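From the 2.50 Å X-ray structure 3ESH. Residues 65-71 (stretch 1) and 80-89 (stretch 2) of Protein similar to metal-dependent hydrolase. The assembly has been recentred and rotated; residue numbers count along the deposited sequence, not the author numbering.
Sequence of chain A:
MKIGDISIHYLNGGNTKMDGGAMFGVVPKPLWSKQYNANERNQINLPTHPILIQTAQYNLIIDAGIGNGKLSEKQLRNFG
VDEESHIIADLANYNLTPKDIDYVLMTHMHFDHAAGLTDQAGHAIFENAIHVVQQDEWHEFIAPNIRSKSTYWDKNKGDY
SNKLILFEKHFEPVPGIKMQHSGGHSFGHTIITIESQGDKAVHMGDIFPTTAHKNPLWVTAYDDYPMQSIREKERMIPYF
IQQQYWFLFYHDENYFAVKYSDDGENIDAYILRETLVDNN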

ATOM      1  N   GLY A  65     -29.480 -11.323  14.385  1.00 40.88           N
ATOM      2  CA  GLY A  65     -30.684 -11.436  13.580  1.00 40.44           C
ATOM      3  C   GLY A  65     -31.255 -10.109  13.102  1.00 39.41           C
ATOM      4  O   GLY A  65     -30.581  -9.083  13.152  1.00 39.39           O
ATOM      5  N   ILE A  66     -32.503 -10.135  12.643  1.00 37.77           N
ATOM      6  CA  ILE A  66     -33.172  -8.954  12.125  1.00 36.76           C
ATOM      7  C   ILE A  66     -33.999  -8.178  13.142  1.00 36.34           C
ATOM      8  O   ILE A  66     -34.654  -7.193  12.793  1.00 37.39           O
ATOM      9  CB  ILE A  66     -34.081  -9.308  10.934  1.00 37.90           C
ATOM     10  CG1 ILE A  66     -34.973 -10.501  11.306  1.00 39.84           C
ATOM     11  CG2 ILE A  66     -33.230  -9.570   9.692  1.00 36.69           C
ATOM     12  CD1 ILE A  66     -35.859 -10.997  10.167  1.00 40.71           C
ATOM     13  N   GLY A  67     -33.982  -8.626  14.391  1.00 35.26           N
ATOM     14  CA  GLY A  67     -34.724  -7.940  15.432  1.00 36.94           C
ATOM     15  C   GLY A  67     -36.244  -7.910  15.355  1.00 37.89           C
ATOM     16  O   GLY A  67     -36.871  -8.672  14.613  1.00 38.84           O
ATOM     17  N   ASN A  68     -36.834  -6.994  16.130  1.00 38.01           N
ATOM     18  CA  ASN A  68     -38.292  -6.835  16.226  1.00 38.49           C
ATOM     19  C   ASN A  68     -38.679  -5.380  16.048  1.00 39.34           C
ATOM     20  O   ASN A  68     -38.255  -4.526  16.814  1.00 41.41           O
ATOM     21  CB  ASN A  68     -38.755  -7.343  17.587  1.00 37.14           C
ATOM     22  CG  ASN A  68     -38.406  -8.793  17.798  1.00 37.87           C
ATOM     23  OD1 ASN A  68     -39.093  -9.687  17.292  1.00 35.92           O
ATOM     24  ND2 ASN A  68     -37.317  -9.044  18.522  1.00 37.32           N
ATOM     25  N   GLY A  69     -39.488  -5.105  15.031  1.00 39.18           N
ATOM     26  CA  GLY A  69     -39.893  -3.736  14.758  1.00 39.36           C
ATOM     27  C   GLY A  69     -38.814  -2.850  14.140  1.00 39.43           C
ATOM     28  O   GLY A  69     -39.038  -1.657  13.956  1.00 39.17           O
ATOM     29  N   LYS A  70     -37.650  -3.418  13.814  1.00 40.45           N
ATOM     30  CA  LYS A  70     -36.542  -2.655  13.224  1.00 42.09           C
ATOM     31  C   LYS A  70     -36.682  -2.377  11.726  1.00 43.85           C
ATOM     32  O   LYS A  70     -36.484  -1.247  11.275  1.00 43.61           O
ATOM     33  CB  LYS A  70     -35.216  -3.379  13.489  1.00 42.14           C
ATOM     34  CG  LYS A  70     -34.825  -3.422  14.963  1.00 40.23           C
ATOM     35  CD  LYS A  70     -34.594  -2.015  15.516  1.00 40.65           C
ATOM     36  CE  LYS A  70     -33.379  -1.348  14.893  1.00 36.60           C
ATOM     37  NZ  LYS A  70     -32.130  -1.761  15.569  1.00 36.97           N
ATOM     38  N   LEU A  71     -37.002  -3.416  10.960  1.00 45.14           N
ATOM     39  CA  LEU A  71     -37.183  -3.271   9.523  1.00 45.27           C
ATOM     40  C   LEU A  71     -38.551  -2.653   9.293  1.00 46.71           C
ATOM     41  O   LEU A  71     -39.493  -2.938  10.025  1.00 45.13           O
ATOM     42  CB  LEU A  71     -37.110  -4.635   8.817  1.00 44.53           C
ATOM     43  CG  LEU A  71     -35.740  -5.241   8.476  1.00 43.29           C
ATOM     44  CD1 LEU A  71     -34.893  -5.349   9.714  1.00 39.97           C
ATOM     45  CD2 LEU A  71     -35.934  -6.613   7.845  1.00 45.18           C
ATOM     46  N   GLY A  80     -38.014 -10.340   1.962  1.00 54.52           N
ATOM     47  CA  GLY A  80     -38.640 -11.628   2.164  1.00 53.07           C
ATOM     48  C   GLY A  80     -38.658 -12.178   3.572  1.00 52.99           C
ATOM     49  O   GLY A  80     -38.434 -13.371   3.784  1.00 53.88           O
ATOM     50  N   VAL A  81     -38.929 -11.322   4.542  1.00 52.60           N
ATOM     51  CA  VAL A  81     -38.987 -11.760   5.923  1.00 52.08           C
ATOM     52  C   VAL A  81     -40.322 -12.476   6.168  1.00 53.28           C
ATOM     53  O   VAL A  81     -41.387 -11.892   5.979  1.00 53.61           O
ATOM     54  CB  VAL A  81     -38.889 -10.554   6.869  1.00 51.60           C
ATOM     55  CG1 VAL A  81     -38.596 -11.016   8.275  1.00 52.14           C
ATOM     56  CG2 VAL A  81     -37.828  -9.607   6.373  1.00 53.05           C
ATOM     57  N   ASP A  82     -40.268 -13.737   6.580  1.00 53.63           N
ATOM     58  CA  ASP A  82     -41.497 -14.478   6.857  1.00 54.89           C
ATOM     59  C   ASP A  82     -41.905 -14.197   8.288  1.00 55.95           C
ATOM     60  O   ASP A  82     -43.072 -13.924   8.573  1.00 56.64           O
ATOM     61  CB  ASP A  82     -41.282 -15.980   6.672  1.00 53.75           C
ATOM     62  CG  ASP A  82     -40.788 -16.322   5.294  1.00 54.51           C
ATOM     63  OD1 ASP A  82     -41.416 -15.882   4.300  1.00 54.17           O
ATOM     64  OD2 ASP A  82     -39.766 -17.036   5.204  1.00 56.37           O
ATOM     65  N   GLU A  83     -40.925 -14.275   9.182  1.00 56.61           N
ATOM     66  CA  GLU A  83     -41.133 -14.029  10.599  1.00 57.31           C
ATOM     67  C   GLU A  83     -39.968 -13.189  11.095  1.00 55.53           C
ATOM     68  O   GLU A  83     -38.863 -13.282  10.573  1.00 56.48           O
ATOM     69  CB  GLU A  83     -41.173 -15.354  11.378  1.00 60.94           C
ATOM     70  CG  GLU A  83     -39.845 -16.131  11.347  1.00 67.78           C
ATOM     71  CD  GLU A  83     -39.868 -17.410  12.183  1.00 70.98           C
ATOM     72  OE1 GLU A  83     -40.009 -17.314  13.422  1.00 73.32           O
ATOM     73  OE2 GLU A  83     -39.742 -18.515  11.603  1.00 72.08           O
ATOM     74  N   GLU A  84     -40.222 -12.352  12.090  1.00 52.43           N
ATOM     75  CA  GLU A  84     -39.175 -11.529  12.666  1.00 48.69           C
ATOM     76  C   GLU A  84     -38.522 -12.368  13.755  1.00 47.41           C
ATOM     77  O   GLU A  84     -38.892 -13.526  13.968  1.00 46.96           O
ATOM     78  CB  GLU A  84     -39.757 -10.248  13.265  1.00 49.29           C
ATOM     79  CG  GLU A  84     -40.104  -9.174  12.234  1.00 51.26           C
ATOM     80  CD  GLU A  84     -40.803  -7.966  12.848  1.00 52.28           C
ATOM     81  OE1 GLU A  84     -42.010  -8.063  13.173  1.00 52.43           O
ATOM     82  OE2 GLU A  84     -40.146  -6.920  13.016  1.00 52.02           O
ATOM     83  N   SER A  85     -37.566 -11.773  14.452  1.00 46.72           N
ATOM     84  CA  SER A  85     -36.825 -12.454  15.499  1.00 46.25           C
ATOM     85  C   SER A  85     -37.649 -13.022  16.657  1.00 46.98           C
ATOM     86  O   SER A  85     -38.654 -12.449  17.062  1.00 45.78           O
ATOM     87  CB  SER A  85     -35.747 -11.505  16.036  1.00 45.22           C
ATOM     88  OG  SER A  85     -34.954 -12.114  17.033  1.00 45.03           O
ATOM     89  N   HIS A  86     -37.195 -14.171  17.167  1.00 48.52           N
ATOM     90  CA  HIS A  86     -37.801 -14.871  18.305  1.00 49.98           C
ATOM     91  C   HIS A  86     -36.661 -15.104  19.263  1.00 50.52           C
ATOM     92  O   HIS A  86     -36.657 -16.090  20.003  1.00 52.05           O
ATOM     93  CB  HIS A  86     -38.343 -16.248  17.914  1.00 50.61           C
ATOM     94  CG  HIS A  86     -39.704 -16.219  17.306  1.00 52.28           C
ATOM     95  ND1 HIS A  86     -39.917 -15.967  15.969  1.00 54.18           N
ATOM     96  CD2 HIS A  86     -40.929 -16.378  17.861  1.00 54.33           C
ATOM     97  CE1 HIS A  86     -41.217 -15.968  15.727  1.00 54.67           C
ATOM     98  NE2 HIS A  86     -41.852 -16.215  16.859  1.00 54.99           N
ATOM     99  N   ILE A  87     -35.689 -14.202  19.244  1.00 51.41           N
ATOM    100  CA  ILE A  87     -34.511 -14.351  20.082  1.00 51.57           C
ATOM    101  C   ILE A  87     -34.795 -14.377  21.587  1.00 52.21           C
ATOM    102  O   ILE A  87     -34.078 -15.040  22.336  1.00 53.87           O
ATOM    103  CB  ILE A  87     -33.468 -13.256  19.740  1.00 51.03           C
ATOM    104  CG1 ILE A  87     -32.103 -13.646  20.295  1.00 51.08           C
ATOM    105  CG2 ILE A  87     -33.918 -11.909  20.286  1.00 49.33           C
ATOM    106  CD1 ILE A  87     -31.004 -12.712  19.884  1.00 50.87           C
ATOM    107  N   ILE A  88     -35.833 -13.681  22.042  1.00 51.79           N
ATOM    108  CA  ILE A  88     -36.146 -13.692  23.472  1.00 52.02           C
ATOM    109  C   ILE A  88     -36.689 -15.058  23.894  1.00 51.62           C
ATOM    110  O   ILE A  88     -36.151 -15.691  24.805  1.00 50.86           O
ATOM    111  CB  ILE A  88     -37.186 -12.596  23.864  1.00 52.35           C
ATOM    112  CG1 ILE A  88     -36.593 -11.196  23.661  1.00 51.26           C
ATOM    113  CG2 ILE A  88     -37.585 -12.752  25.317  1.00 51.61           C
ATOM    114  CD1 ILE A  88     -36.450 -10.801  22.215  1.00 53.92           C
ATOM    115  N   ALA A  89     -37.746 -15.509  23.224  1.00 51.21           N
ATOM    116  CA  ALA A  89     -38.340 -16.805  23.529  1.00 51.78           C
ATOM    117  C   ALA A  89     -37.342 -17.949  23.344  1.00 53.07           C
ATOM    118  O   ALA A  89     -37.314 -18.887  24.144  1.00 54.13           O
ATOM    119  CB  ALA A  89     -39.566 -17.032  22.656  1.00 52.52           C
TER
HETATM  120  O   HOH W   1     -37.091  -6.006  12.614  1.00 47.58           O

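What ties the two stretches together most firmly? Two hydrogen bonds do, and both draw on the backbone of stretch 1. The amide of Gly-69 points at the carboxylate of Glu-84, with Gly-69 N 2.8 Å from Glu-84 OE2 and a nearly straight N-H...O angle of 163°. One residue further along stretch 2, Ser-85 N donates to Gly-67 O over 3.2 Å at 159°. The CA atoms of Gly-67 and Ser-85, 5.0 Å apart, are the closest CA pair across the two stretches.

Does the Glu-84 carboxylate do more than hold one amide? Glu-84 OE2 also accepts a hydrogen bond from water 1 at 3.2 Å. The same water donates to Ile-66 O at 2.7 Å and accepts from Leu-71 N at 3.1 Å, so it links two backbone groups of stretch 1 to the side chain that reaches across from stretch 2.

What happens beside these bonds, at Asn-68? Its CA-to-CB bond points sideways, yet the end of the side chain comes nearer to stretch 2. As modelled, Asn-68 OD1 lies 2.8 Å from Ser-85 O, two oxygens facing each other; the amide is probably turned over, and the opposite orientation may allow a hydrogen bond. The Ser-85 hydroxyl is engaged within its own stretch: Ile-87 N donates to Ser-85 OG at 3.1 Å, close to the start of the helix.

Where does the packing lie? It gathers around Val-81, whose two methyl groups meet different partners. Ile-66 CD1 sits 3.3 Å from Val-81 CG1, a tight approach, while Leu-71 CD2 rests 3.8 Å from Val-81 CG2. The CA-to-CB bonds of all three residues point toward the opposite stretch. Ile-66 CD1 also lies 3.8 Å from Glu-83 O, extending this packing along the backbone toward the polar contacts.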